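Local coordinates for protein L-glyceraldehyde 3-phosphate reductase (Clostridium beijerinckii, PDB 6HG6) that binds NADPH in a TIM barrel and acts as an aldo-keto reductase, reducing aldehydes such as furfural, at residues N194-F199 with I219-P224; P26-G31 with G310-I315. All coordinates share one frame; numbering follows the deposited sequence.

Interaction 1: N194-F199 with I219-P224; sequences NRYSIF and IIAFSP. With NDP (NADPH dihydro-nicotinamide-adenine-dinucleotide phosphate), chain B.
Ile-220 O receives Asn-194 N in a bond of 3.1 Å, joining two neighbouring parallel strands, 189-195 and 218-222, of the eight-stranded TIM barrel of an aldo-keto reductase. Ala-221, bridged to Asn-194, sets its CB 3.8 Å from Tyr-196 CB, near the plane of the tyrosine ring; the phenol itself leads away to Glu-204 and Lys-209. Phe-222 N then donates to Asn-194 O at 2.8 Å, and Phe-222 O takes the N-H of Tyr-196 to complete the ladder. The phenylalanine side chain is the heart of the contact. Its CG lies between backbone N and carbonyl carbon (chi1 71°). The ring has a neighbour on each face: C3N of the nicotinamide lies 3.1 Å above the ring plane, over its centre, while Arg-195 N covers the opposite face toward the rim. On that protein side Arg-195 CB makes a CH-pi contact, and the guanidinium, its plane turned 82° from the ring, presents one face to Phe-222 CZ. Phe-222 thus backs one face of the nicotinamide, consistent with the aromatic residue, commonly tyrosine, that does so in aldo-keto reductases, and Arg-195 braces the phenylalanine from behind. Beyond the strand, Ser-223 CB packs beside Arg-195 CG, and Ser-223 O is linked through a water to Ser-197 OG. Pro-224 lays its ring against the cofactor's pyrophosphate, CD 3.4 Å from O1A, and its CA points a hydrogen at Tyr-196 O. Last, a second water, 2.7 Å from Pro-224 O, donates to that carbonyl and accepts the N-H of Ile-198.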
ATOM      1  N   ASN A 194       1.630  -3.214  -5.580  1.00 19.84           N
ATOM      2  CA  ASN A 194       1.129  -4.473  -6.168  1.00 20.88           C
ATOM      3  C   ASN A 194       0.602  -5.420  -5.089  1.00 22.25           C
ATOM      4  O   ASN A 194       1.100  -5.421  -3.961  1.00 22.15           O
ATOM      5  CB  ASN A 194       2.177  -5.172  -7.033  1.00 21.49           C
ATOM      6  CG  ASN A 194       2.592  -4.411  -8.270  1.00 20.91           C
ATOM      7  OD1 ASN A 194       3.287  -3.408  -8.146  1.00 20.55           O
ATOM      8  ND2 ASN A 194       2.146  -4.865  -9.443  1.00 21.15           N
ATOM      9  N   ARG A 195      -0.383  -6.213  -5.461  1.00 23.68           N
ATOM     10  CA  ARG A 195      -0.956  -7.247  -4.571  1.00 25.85           C
ATOM     11  C   ARG A 195       0.096  -8.336  -4.421  1.00 25.44           C
ATOM     12  O   ARG A 195       0.634  -8.760  -5.441  1.00 25.37           O
ATOM     13  CB  ARG A 195      -2.241  -7.844  -5.160  1.00 28.73           C
ATOM     14  CG  ARG A 195      -3.040  -8.685  -4.170  1.00 33.41           C
ATOM     15  CD  ARG A 195      -4.430  -9.139  -4.662  1.00 37.68           C
ATOM     16  NE  ARG A 195      -5.247  -8.025  -5.133  1.00 41.18           N
ATOM     17  CZ  ARG A 195      -5.336  -7.602  -6.404  1.00 43.95           C
ATOM     18  NH1 ARG A 195      -4.667  -8.210  -7.380  1.00 44.80           N
ATOM     19  NH2 ARG A 195      -6.084  -6.545  -6.692  1.00 45.35           N
ATOM     20  N   TYR A 196       0.366  -8.750  -3.188  1.00 25.01           N
ATOM     21  CA  TYR A 196       1.358  -9.815  -2.896  1.00 25.33           C
ATOM     22  C   TYR A 196       1.042 -10.464  -1.567  1.00 25.88           C
ATOM     23  O   TYR A 196       0.857  -9.729  -0.596  1.00 25.79           O
ATOM     24  CB  TYR A 196       2.759  -9.207  -2.875  1.00 24.12           C
ATOM     25  CG  TYR A 196       3.910 -10.175  -2.857  1.00 24.90           C
ATOM     26  CD1 TYR A 196       3.909 -11.343  -3.602  1.00 26.22           C
ATOM     27  CD2 TYR A 196       5.049  -9.906  -2.109  1.00 24.75           C
ATOM     28  CE1 TYR A 196       4.987 -12.229  -3.570  1.00 27.27           C
ATOM     29  CE2 TYR A 196       6.147 -10.748  -2.115  1.00 25.87           C
ATOM     30  CZ  TYR A 196       6.128 -11.920  -2.842  1.00 27.00           C
ATOM     31  OH  TYR A 196       7.216 -12.753  -2.807  1.00 27.81           O
ATOM     32  N   SER A 197       0.957 -11.784  -1.545  1.00 26.67           N
ATOM     33  CA  SER A 197       0.731 -12.550  -0.301  1.00 27.69           C
ATOM     34  C   SER A 197       1.290 -13.948  -0.488  1.00 28.64           C
ATOM     35  O   SER A 197       1.602 -14.333  -1.613  1.00 28.38           O
ATOM     36  CB  SER A 197      -0.722 -12.644   0.046  1.00 28.04           C
ATOM     37  OG  SER A 197      -1.369 -13.465  -0.907  1.00 29.46           O
ATOM     38  N   ILE A 198       1.318 -14.707   0.586  1.00 30.00           N
ATOM     39  CA  ILE A 198       1.650 -16.151   0.482  1.00 32.00           C
ATOM     40  C   ILE A 198       0.754 -16.812  -0.581  1.00 33.32           C
ATOM     41  O   ILE A 198       1.261 -17.712  -1.277  1.00 34.70           O
ATOM     42  CB  ILE A 198       1.530 -16.798   1.865  1.00 33.09           C
ATOM     43  CG1 ILE A 198       2.688 -16.316   2.746  1.00 32.61           C
ATOM     44  CG2 ILE A 198       1.476 -18.306   1.759  1.00 35.20           C
ATOM     45  CD1 ILE A 198       2.610 -16.760   4.179  1.00 33.62           C
ATOM     46  N   PHE A 199      -0.514 -16.392  -0.721  1.00 33.36           N
ATOM     47  CA  PHE A 199      -1.490 -16.998  -1.673  1.00 35.30           C
ATOM     48  C   PHE A 199      -1.540 -16.287  -3.037  1.00 35.49           C
ATOM     49  O   PHE A 199      -2.198 -16.825  -3.966  1.00 38.79           O
ATOM     50  CB  PHE A 199      -2.881 -17.056  -1.047  1.00 35.85           C
ATOM     51  CG  PHE A 199      -3.027 -18.123  -0.001  1.00 37.07           C
ATOM     52  CD1 PHE A 199      -2.611 -19.413  -0.254  1.00 39.01           C
ATOM     53  CD2 PHE A 199      -3.553 -17.823   1.242  1.00 37.25           C
ATOM     54  CE1 PHE A 199      -2.753 -20.404   0.703  1.00 40.78           C
ATOM     55  CE2 PHE A 199      -3.700 -18.816   2.202  1.00 39.23           C
ATOM     56  CZ  PHE A 199      -3.258 -20.092   1.947  1.00 40.86           C
ATOM     57  N   ILE A 219       8.820  -1.435  -3.918  1.00 20.70           N
ATOM     58  CA  ILE A 219       7.545  -2.171  -4.009  1.00 20.78           C
ATOM     59  C   ILE A 219       6.824  -2.001  -2.688  1.00 20.13           C
ATOM     60  O   ILE A 219       7.402  -2.271  -1.648  1.00 20.06           O
ATOM     61  CB  ILE A 219       7.732  -3.664  -4.304  1.00 22.29           C
ATOM     62  CG1 ILE A 219       8.573  -3.889  -5.558  1.00 23.26           C
ATOM     63  CG2 ILE A 219       6.344  -4.327  -4.379  1.00 23.05           C
ATOM     64  CD1 ILE A 219       9.021  -5.283  -5.771  1.00 24.92           C
ATOM     65  N   ILE A 220       5.545  -1.696  -2.745  1.00 20.22           N
ATOM     66  CA  ILE A 220       4.706  -1.707  -1.518  1.00 20.61           C
ATOM     67  C   ILE A 220       3.630  -2.743  -1.827  1.00 22.01           C
ATOM     68  O   ILE A 220       2.965  -2.665  -2.872  1.00 21.74           O
ATOM     69  CB  ILE A 220       4.224  -0.290  -1.107  1.00 19.94           C
ATOM     70  CG1 ILE A 220       3.353  -0.387   0.140  1.00 20.37           C
ATOM     71  CG2 ILE A 220       3.488   0.477  -2.211  1.00 19.28           C
ATOM     72  CD1 ILE A 220       2.982   0.969   0.726  1.00 20.03           C
ATOM     73  N   ALA A 221       3.572  -3.787  -1.013  1.00 23.09           N
ATOM     74  CA  ALA A 221       2.700  -4.946  -1.229  1.00 24.69           C
ATOM     75  C   ALA A 221       1.358  -4.708  -0.567  1.00 25.56           C
ATOM     76  O   ALA A 221       1.323  -4.417   0.626  1.00 28.38           O
ATOM     77  CB  ALA A 221       3.366  -6.156  -0.646  1.00 26.32           C
ATOM     78  N   PHE A 222       0.270  -4.908  -1.288  1.00 24.52           N
ATOM     79  CA  PHE A 222      -1.044  -4.812  -0.627  1.00 24.93           C
ATOM     80  C   PHE A 222      -1.759  -6.152  -0.608  1.00 25.33           C
ATOM     81  O   PHE A 222      -1.349  -7.116  -1.307  1.00 25.31           O
ATOM     82  CB  PHE A 222      -1.840  -3.694  -1.245  1.00 25.31           C
ATOM     83  CG  PHE A 222      -2.342  -3.939  -2.630  1.00 25.96           C
ATOM     84  CD1 PHE A 222      -3.558  -4.561  -2.830  1.00 27.31           C
ATOM     85  CD2 PHE A 222      -1.688  -3.372  -3.712  1.00 26.76           C
ATOM     86  CE1 PHE A 222      -4.065  -4.703  -4.117  1.00 28.45           C
ATOM     87  CE2 PHE A 222      -2.219  -3.489  -4.994  1.00 27.30           C
ATOM     88  CZ  PHE A 222      -3.385  -4.167  -5.200  1.00 27.01           C
ATOM     89  N   SER A 223      -2.819  -6.212   0.201  0.50 25.58           N
ATOM     90  CA  SER A 223      -3.627  -7.420   0.469  0.50 26.77           C
ATOM     91  C   SER A 223      -2.736  -8.570   0.928  0.50 27.56           C
ATOM     92  O   SER A 223      -2.909  -9.697   0.465  0.50 27.85           O
ATOM     93  CB  SER A 223      -4.401  -7.839  -0.739  0.50 27.76           C
ATOM     94  OG  SER A 223      -5.193  -8.958  -0.415  0.50 29.70           O
ATOM     95  N   PRO A 224      -1.776  -8.332   1.851  1.00 27.20           N
ATOM     96  CA  PRO A 224      -0.913  -9.413   2.344  1.00 28.44           C
ATOM     97  C   PRO A 224      -1.650 -10.517   3.119  1.00 30.65           C
ATOM     98  O   PRO A 224      -1.057 -11.581   3.311  1.00 29.58           O
ATOM     99  CB  PRO A 224       0.004  -8.689   3.334  1.00 27.90           C
ATOM    100  CG  PRO A 224      -0.828  -7.490   3.776  1.00 27.62           C
ATOM    101  CD  PRO A 224      -1.488  -7.046   2.498  1.00 26.23           C
TER
HETATM  102  PA  NDP B 401      -4.783  -6.641   4.530  0.70 32.74           P
HETATM  103  O1A NDP B 401      -4.573  -7.795   3.607  0.70 23.24           O
HETATM  104  O2A NDP B 401      -3.780  -6.170   5.533  0.70 27.82           O
HETATM  105  O5B NDP B 401      -6.217  -6.778   5.247  0.70 30.48           O
HETATM  106  C5B NDP B 401      -6.630  -5.771   6.209  0.70 32.03           C
HETATM  107  C4B NDP B 401      -7.779  -6.303   7.025  0.70 32.06           C
HETATM  108  O4B NDP B 401      -7.359  -7.549   7.637  0.70 32.09           O
HETATM  109  C3B NDP B 401      -8.265  -5.428   8.189  0.70 33.54           C
HETATM  110  O3B NDP B 401      -9.262  -4.481   7.813  0.70 31.87           O
HETATM  111  C2B NDP B 401      -8.826  -6.482   9.134  0.70 34.23           C
HETATM  112  O2B NDP B 401     -10.109  -6.851   8.637  0.70 38.68           O
HETATM  113  C1B NDP B 401      -7.843  -7.633   8.956  0.70 33.78           C
HETATM  114  N9A NDP B 401      -6.681  -7.616   9.837  0.70 34.83           N
HETATM  115  C8A NDP B 401      -5.654  -6.705   9.851  0.70 35.78           C
HETATM  116  N7A NDP B 401      -4.717  -6.987  10.722  0.70 35.30           N
HETATM  117  C5A NDP B 401      -5.150  -8.161  11.322  0.70 34.90           C
HETATM  118  C6A NDP B 401      -4.594  -8.972  12.331  0.70 36.26           C
HETATM  119  N6A NDP B 401      -3.437  -8.709  12.933  0.70 36.27           N
HETATM  120  N1A NDP B 401      -5.281 -10.086  12.693  0.70 38.21           N
HETATM  121  C2A NDP B 401      -6.446 -10.345  12.081  0.70 38.31           C
HETATM  122  N3A NDP B 401      -7.059  -9.661  11.117  0.70 37.78           N
HETATM  123  C4A NDP B 401      -6.354  -8.567  10.776  0.70 37.21           C
HETATM  124  O3  NDP B 401      -5.001  -5.328   3.611  0.70 32.63           O
HETATM  125  PN  NDP B 401      -6.167  -4.783   2.660  0.70 33.41           P
HETATM  126  O1N NDP B 401      -7.152  -4.078   3.532  0.70 33.60           O
HETATM  127  O2N NDP B 401      -6.634  -5.834   1.706  0.70 35.28           O
HETATM  128  O5D NDP B 401      -5.340  -3.685   1.815  0.70 32.55           O
HETATM  129  C5D NDP B 401      -4.462  -2.793   2.549  0.70 29.31           C
HETATM  130  C4D NDP B 401      -4.282  -1.517   1.760  0.70 23.55           C
HETATM  131  O4D NDP B 401      -3.681  -1.825   0.490  0.70 27.34           O
HETATM  132  C3D NDP B 401      -5.555  -0.771   1.366  0.70 25.75           C
HETATM  133  O3D NDP B 401      -6.066  -0.037   2.470  0.70 26.41           O
HETATM  134  C2D NDP B 401      -5.011   0.099   0.227  0.70 25.29           C
HETATM  135  O2D NDP B 401      -4.331   1.211   0.747  0.70 21.22           O
HETATM  136  C1D NDP B 401      -4.043  -0.849  -0.475  0.70 27.84           C
HETATM  137  N1N NDP B 401      -4.660  -1.525  -1.644  0.70 28.84           N
HETATM  138  C2N NDP B 401      -4.248  -1.201  -2.913  0.70 30.28           C
HETATM  139  C3N NDP B 401      -4.946  -1.570  -4.030  0.70 30.20           C
HETATM  140  C7N NDP B 401      -4.427  -1.166  -5.385  0.70 30.62           C
HETATM  141  O7N NDP B 401      -3.443  -0.411  -5.492  0.70 25.81           O
HETATM  142  N7N NDP B 401      -5.087  -1.633  -6.445  0.70 24.74           N
HETATM  143  C4N NDP B 401      -6.203  -2.371  -3.827  0.70 32.33           C
HETATM  144  C5N NDP B 401      -6.439  -2.834  -2.443  0.70 31.83           C
HETATM  145  C6N NDP B 401      -5.648  -2.474  -1.456  0.70 29.55           C
HETATM  146  P2B NDP B 401     -11.220  -7.303   9.720  0.70 39.52           P
HETATM  147  O1X NDP B 401     -11.016  -6.671  11.082  0.70 39.29           O
HETATM  148  O2X NDP B 401     -12.538  -6.879   9.092  0.70 41.67           O
HETATM  149  O3X NDP B 401     -11.040  -8.814   9.747  0.70 44.74           O
HETATM  150  O   HOH W   1      -3.155 -11.466  -1.679  1.00 33.56           O
HETATM  151  O   HOH W   2       1.283 -12.949   2.927  1.00 23.45           O

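Interaction 2: P26-G31 with G310-I315; sequences PMISFG and GIVHKI. With NDP (NADPH dihydro-nicotinamide-adenine-dinucleotide phosphate), chain B.
Met-27, just before barrel strand 28-31, and Ile-28, its first residue, meet the short 3-10 turn that holds Ile-311 and Val-312 and the loop beyond it. The Met-27 side chain can be followed outward. Its CB sits 3.6 Å from Val-312 CG1, with Val-312 CB a little farther off. CG stays beside the backbone N (chi1 -74°), and the next bond is extended, so SD passes Val-312 CB at 4.1 Å, skirting the valine. A bend at chi3 (71°) then turns CE to Ile-315, where the two side chains reach tip to tip: CE lies 3.4 Å from Ile-315 CD1 and also touches CG2. Ile-28 works alongside from the next position. Its CG1 presses on Val-312 CG1 at 3.3 Å, while CD1 meets Ile-311 CD1 at 3.4 Å. Val-312 CG1 is therefore shared by Met-27 and Ile-28. These three shortest carbon pairs are tighter than usual van der Waals contact, a sign of snug packing. The contact fastens the segment following helix 302-308, which carries the NADPH-binding residues Gln-304, Glu-307 and Asn-308, to the barrel wall; farther along the strand, Gly-31 C approaches the cofactor's O3D. Strand 294-297 and Leu-287 add to the apolar surroundings. No hydrogen bond crosses between the two segments, so their mutual hold depends on the fit of methyl and methylene groups and on the thioether chain, with little directional preference.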
ATOM      1  N   PRO A  26       7.910   3.348   6.052  1.00 20.73           N
ATOM      2  CA  PRO A  26       7.896   2.453   7.208  1.00 21.21           C
ATOM      3  C   PRO A  26       7.707   1.039   6.628  1.00 21.33           C
ATOM      4  O   PRO A  26       7.017   0.891   5.617  1.00 20.17           O
ATOM      5  CB  PRO A  26       6.611   2.835   7.958  1.00 21.31           C
ATOM      6  CG  PRO A  26       5.694   3.362   6.839  1.00 20.33           C
ATOM      7  CD  PRO A  26       6.655   4.107   5.931  1.00 20.37           C
ATOM      8  N   MET A  27       8.237   0.021   7.280  1.00 22.77           N
ATOM      9  CA  MET A  27       8.093  -1.358   6.768  1.00 24.88           C
ATOM     10  C   MET A  27       6.625  -1.772   6.817  1.00 23.38           C
ATOM     11  O   MET A  27       6.255  -2.613   6.008  1.00 23.54           O
ATOM     12  CB  MET A  27       8.967  -2.338   7.539  1.00 28.56           C
ATOM     13  CG  MET A  27      10.404  -2.173   7.170  1.00 32.03           C
ATOM     14  SD  MET A  27      11.410  -3.470   7.978  1.00 40.95           S
ATOM     15  CE  MET A  27      10.920  -4.930   7.080  1.00 40.45           C
ATOM     16  N   ILE A  28       5.839  -1.152   7.687  1.00 23.23           N
ATOM     17  CA  ILE A  28       4.352  -1.265   7.714  1.00 24.56           C
ATOM     18  C   ILE A  28       3.775   0.098   7.337  1.00 22.42           C
ATOM     19  O   ILE A  28       4.064   1.045   8.034  1.00 21.32           O
ATOM     20  CB  ILE A  28       3.782  -1.716   9.088  1.00 27.40           C
ATOM     21  CG1 ILE A  28       4.407  -3.007   9.609  1.00 32.06           C
ATOM     22  CG2 ILE A  28       2.280  -1.859   8.983  1.00 27.57           C
ATOM     23  CD1 ILE A  28       4.289  -4.118   8.624  1.00 33.72           C
ATOM     24  N   SER A  29       2.976   0.140   6.273  1.00 21.51           N
ATOM     25  CA  SER A  29       2.204   1.312   5.818  1.00 20.08           C
ATOM     26  C   SER A  29       0.734   1.050   6.111  1.00 20.48           C
ATOM     27  O   SER A  29       0.325  -0.160   6.131  1.00 20.29           O
ATOM     28  CB  SER A  29       2.431   1.606   4.360  1.00 19.68           C
ATOM     29  OG  SER A  29       3.796   1.935   4.102  1.00 19.90           O
ATOM     30  N   PHE A  30      -0.044   2.129   6.224  1.00 19.20           N
ATOM     31  CA  PHE A  30      -1.461   2.031   6.593  1.00 19.75           C
ATOM     32  C   PHE A  30      -2.315   2.482   5.413  1.00 18.71           C
ATOM     33  O   PHE A  30      -2.134   3.595   4.912  1.00 17.60           O
ATOM     34  CB  PHE A  30      -1.718   2.824   7.867  1.00 21.11           C
ATOM     35  CG  PHE A  30      -3.091   2.556   8.384  1.00 22.17           C
ATOM     36  CD1 PHE A  30      -3.379   1.320   8.957  1.00 24.62           C
ATOM     37  CD2 PHE A  30      -4.099   3.472   8.196  1.00 22.97           C
ATOM     38  CE1 PHE A  30      -4.675   1.013   9.345  1.00 25.63           C
ATOM     39  CE2 PHE A  30      -5.393   3.168   8.614  1.00 24.04           C
ATOM     40  CZ  PHE A  30      -5.659   1.965   9.209  1.00 24.75           C
ATOM     41  N   GLY A  31      -3.250   1.634   5.011  1.00 19.17           N
ATOM     42  CA  GLY A  31      -4.130   1.925   3.870  1.00 19.18           C
ATOM     43  C   GLY A  31      -5.542   2.234   4.300  1.00 19.40           C
ATOM     44  O   GLY A  31      -6.017   1.629   5.291  1.00 20.39           O
ATOM     45  N   GLY A 310       4.723  -5.449  15.307  1.00 40.38           N
ATOM     46  CA  GLY A 310       5.828  -6.308  15.789  1.00 42.53           C
ATOM     47  C   GLY A 310       6.478  -7.096  14.646  1.00 43.19           C
ATOM     48  O   GLY A 310       7.624  -7.469  14.758  1.00 47.78           O
ATOM     49  N   ILE A 311       5.766  -7.337  13.560  1.00 43.80           N
ATOM     50  CA  ILE A 311       6.171  -8.282  12.473  1.00 44.62           C
ATOM     51  C   ILE A 311       7.442  -7.802  11.782  1.00 46.38           C
ATOM     52  O   ILE A 311       8.232  -8.679  11.357  1.00 47.83           O
ATOM     53  CB  ILE A 311       5.023  -8.482  11.479  1.00 43.74           C
ATOM     54  CG1 ILE A 311       4.782  -7.233  10.623  1.00 42.43           C
ATOM     55  CG2 ILE A 311       3.764  -8.909  12.205  1.00 44.35           C
ATOM     56  CD1 ILE A 311       5.666  -7.155   9.393  1.00 42.04           C
ATOM     57  N   VAL A 312       7.639  -6.476  11.686  1.00 45.68           N
ATOM     58  CA  VAL A 312       8.849  -5.852  11.055  1.00 44.61           C
ATOM     59  C   VAL A 312      10.119  -6.369  11.757  1.00 45.66           C
ATOM     60  O   VAL A 312      11.207  -6.153  11.192  1.00 44.12           O
ATOM     61  CB  VAL A 312       8.822  -4.300  11.046  1.00 43.50           C
ATOM     62  CG1 VAL A 312       7.500  -3.781  10.524  1.00 43.00           C
ATOM     63  CG2 VAL A 312       9.116  -3.681  12.409  1.00 43.98           C
ATOM     64  N   HIS A 313       9.999  -7.016  12.922  1.00 46.58           N
ATOM     65  CA  HIS A 313      11.173  -7.533  13.691  1.00 49.06           C
ATOM     66  C   HIS A 313      11.363  -9.051  13.536  1.00 48.17           C
ATOM     67  O   HIS A 313      12.252  -9.577  14.193  1.00 47.84           O
ATOM     68  CB  HIS A 313      11.060  -7.115  15.157  1.00 51.82           C
ATOM     69  CG  HIS A 313      11.148  -5.640  15.280  1.00 53.73           C
ATOM     70  ND1 HIS A 313      10.027  -4.847  15.408  1.00 57.32           N
ATOM     71  CD2 HIS A 313      12.206  -4.810  15.161  1.00 55.55           C
ATOM     72  CE1 HIS A 313      10.400  -3.579  15.422  1.00 57.61           C
ATOM     73  NE2 HIS A 313      11.738  -3.532  15.280  1.00 57.33           N
ATOM     74  N   LYS A 314      10.596  -9.710  12.662  1.00 45.80           N
ATOM     75  CA  LYS A 314      10.692 -11.170  12.401  1.00 45.91           C
ATOM     76  C   LYS A 314      10.506 -11.436  10.901  1.00 42.75           C
ATOM     77  O   LYS A 314       9.680 -12.312  10.535  1.00 42.31           O
ATOM     78  CB  LYS A 314       9.640 -11.944  13.208  1.00 48.42           C
ATOM     79  CG  LYS A 314       9.772 -11.876  14.718  1.00 50.70           C
ATOM     80  CD  LYS A 314       8.921 -12.899  15.406  1.00 52.83           C
ATOM     81  CE  LYS A 314       8.780 -12.647  16.890  1.00 54.18           C
ATOM     82  NZ  LYS A 314       8.030 -13.757  17.524  1.00 56.34           N
ATOM     83  N   ILE A 315      11.244 -10.733  10.048  1.00 39.45           N
ATOM     84  CA  ILE A 315      11.085 -10.870   8.565  1.00 38.45           C
ATOM     85  C   ILE A 315      12.045 -11.952   8.049  1.00 38.34           C
ATOM     86  O   ILE A 315      12.012 -12.245   6.842  1.00 38.31           O
ATOM     87  CB  ILE A 315      11.249  -9.517   7.869  1.00 37.67           C
ATOM     88  CG1 ILE A 315      12.648  -8.913   8.054  1.00 38.68           C
ATOM     89  CG2 ILE A 315      10.151  -8.575   8.363  1.00 36.25           C
ATOM     90  CD1 ILE A 315      12.888  -7.667   7.225  1.00 38.74           C
TER
HETATM   91  PA  NDP B 401      -4.783  -6.641   4.530  0.70 32.74           P
HETATM   92  O1A NDP B 401      -4.573  -7.795   3.607  0.70 23.24           O
HETATM   93  O2A NDP B 401      -3.780  -6.170   5.533  0.70 27.82           O
HETATM   94  O5B NDP B 401      -6.217  -6.778   5.247  0.70 30.48           O
HETATM   95  C5B NDP B 401      -6.630  -5.771   6.209  0.70 32.03           C
HETATM   96  C4B NDP B 401      -7.779  -6.303   7.025  0.70 32.06           C
HETATM   97  O4B NDP B 401      -7.359  -7.549   7.637  0.70 32.09           O
HETATM   98  C3B NDP B 401      -8.265  -5.428   8.189  0.70 33.54           C
HETATM   99  O3B NDP B 401      -9.262  -4.481   7.813  0.70 31.87           O
HETATM  100  C2B NDP B 401      -8.826  -6.482   9.134  0.70 34.23           C
HETATM  101  O2B NDP B 401     -10.109  -6.851   8.637  0.70 38.68           O
HETATM  102  C1B NDP B 401      -7.843  -7.633   8.956  0.70 33.78           C
HETATM  103  N9A NDP B 401      -6.681  -7.616   9.837  0.70 34.83           N
HETATM  104  C8A NDP B 401      -5.654  -6.705   9.851  0.70 35.78           C
HETATM  105  N7A NDP B 401      -4.717  -6.987  10.722  0.70 35.30           N
HETATM  106  C5A NDP B 401      -5.150  -8.161  11.322  0.70 34.90           C
HETATM  107  C6A NDP B 401      -4.594  -8.972  12.331  0.70 36.26           C
HETATM  108  N6A NDP B 401      -3.437  -8.709  12.933  0.70 36.27           N
HETATM  109  N1A NDP B 401      -5.281 -10.086  12.693  0.70 38.21           N
HETATM  110  C2A NDP B 401      -6.446 -10.345  12.081  0.70 38.31           C
HETATM  111  N3A NDP B 401      -7.059  -9.661  11.117  0.70 37.78           N
HETATM  112  C4A NDP B 401      -6.354  -8.567  10.776  0.70 37.21           C
HETATM  113  O3  NDP B 401      -5.001  -5.328   3.611  0.70 32.63           O
HETATM  114  PN  NDP B 401      -6.167  -4.783   2.660  0.70 33.41           P
HETATM  115  O1N NDP B 401      -7.152  -4.078   3.532  0.70 33.60           O
HETATM  116  O2N NDP B 401      -6.634  -5.834   1.706  0.70 35.28           O
HETATM  117  O5D NDP B 401      -5.340  -3.685   1.815  0.70 32.55           O
HETATM  118  C5D NDP B 401      -4.462  -2.793   2.549  0.70 29.31           C
HETATM  119  C4D NDP B 401      -4.282  -1.517   1.760  0.70 23.55           C
HETATM  120  O4D NDP B 401      -3.681  -1.825   0.490  0.70 27.34           O
HETATM  121  C3D NDP B 401      -5.555  -0.771   1.366  0.70 25.75           C
HETATM  122  O3D NDP B 401      -6.066  -0.037   2.470  0.70 26.41           O
HETATM  123  C2D NDP B 401      -5.011   0.099   0.227  0.70 25.29           C
HETATM  124  O2D NDP B 401      -4.331   1.211   0.747  0.70 21.22           O
HETATM  125  C1D NDP B 401      -4.043  -0.849  -0.475  0.70 27.84           C
HETATM  126  N1N NDP B 401      -4.660  -1.525  -1.644  0.70 28.84           N
HETATM  127  C2N NDP B 401      -4.248  -1.201  -2.913  0.70 30.28           C
HETATM  128  C3N NDP B 401      -4.946  -1.570  -4.030  0.70 30.20           C
HETATM  129  C7N NDP B 401      -4.427  -1.166  -5.385  0.70 30.62           C
HETATM  130  O7N NDP B 401      -3.443  -0.411  -5.492  0.70 25.81           O
HETATM  131  N7N NDP B 401      -5.087  -1.633  -6.445  0.70 24.74           N
HETATM  132  C4N NDP B 401      -6.203  -2.371  -3.827  0.70 32.33           C
HETATM  133  C5N NDP B 401      -6.439  -2.834  -2.443  0.70 31.83           C
HETATM  134  C6N NDP B 401      -5.648  -2.474  -1.456  0.70 29.55           C
HETATM  135  P2B NDP B 401     -11.220  -7.303   9.720  0.70 39.52           P
HETATM  136  O1X NDP B 401     -11.016  -6.671  11.082  0.70 39.29           O
HETATM  137  O2X NDP B 401     -12.538  -6.879   9.092  0.70 41.67           O
HETATM  138  O3X NDP B 401     -11.040  -8.814   9.747  0.70 44.74           O

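Both contacts are largely buried and both involve the barrel sheet, but they join different things. Interaction 1 is strand to strand, its ladder built from backbone hydrogen bonds and continued by waters where the strands end; it also supplies a wall of the cofactor pocket. Interaction 2, with about half the buried surface, lies farther from the chain centre and joins a strand to a loop on the outside of the barrel through apolar side chains alone. They meet where Ile-220 CD1 packs 3.6 Å from Ser-29 OG. Both touch NADPH, though at interaction 2 the approach comes from Gly-31, away from the residues that pack against 310-315.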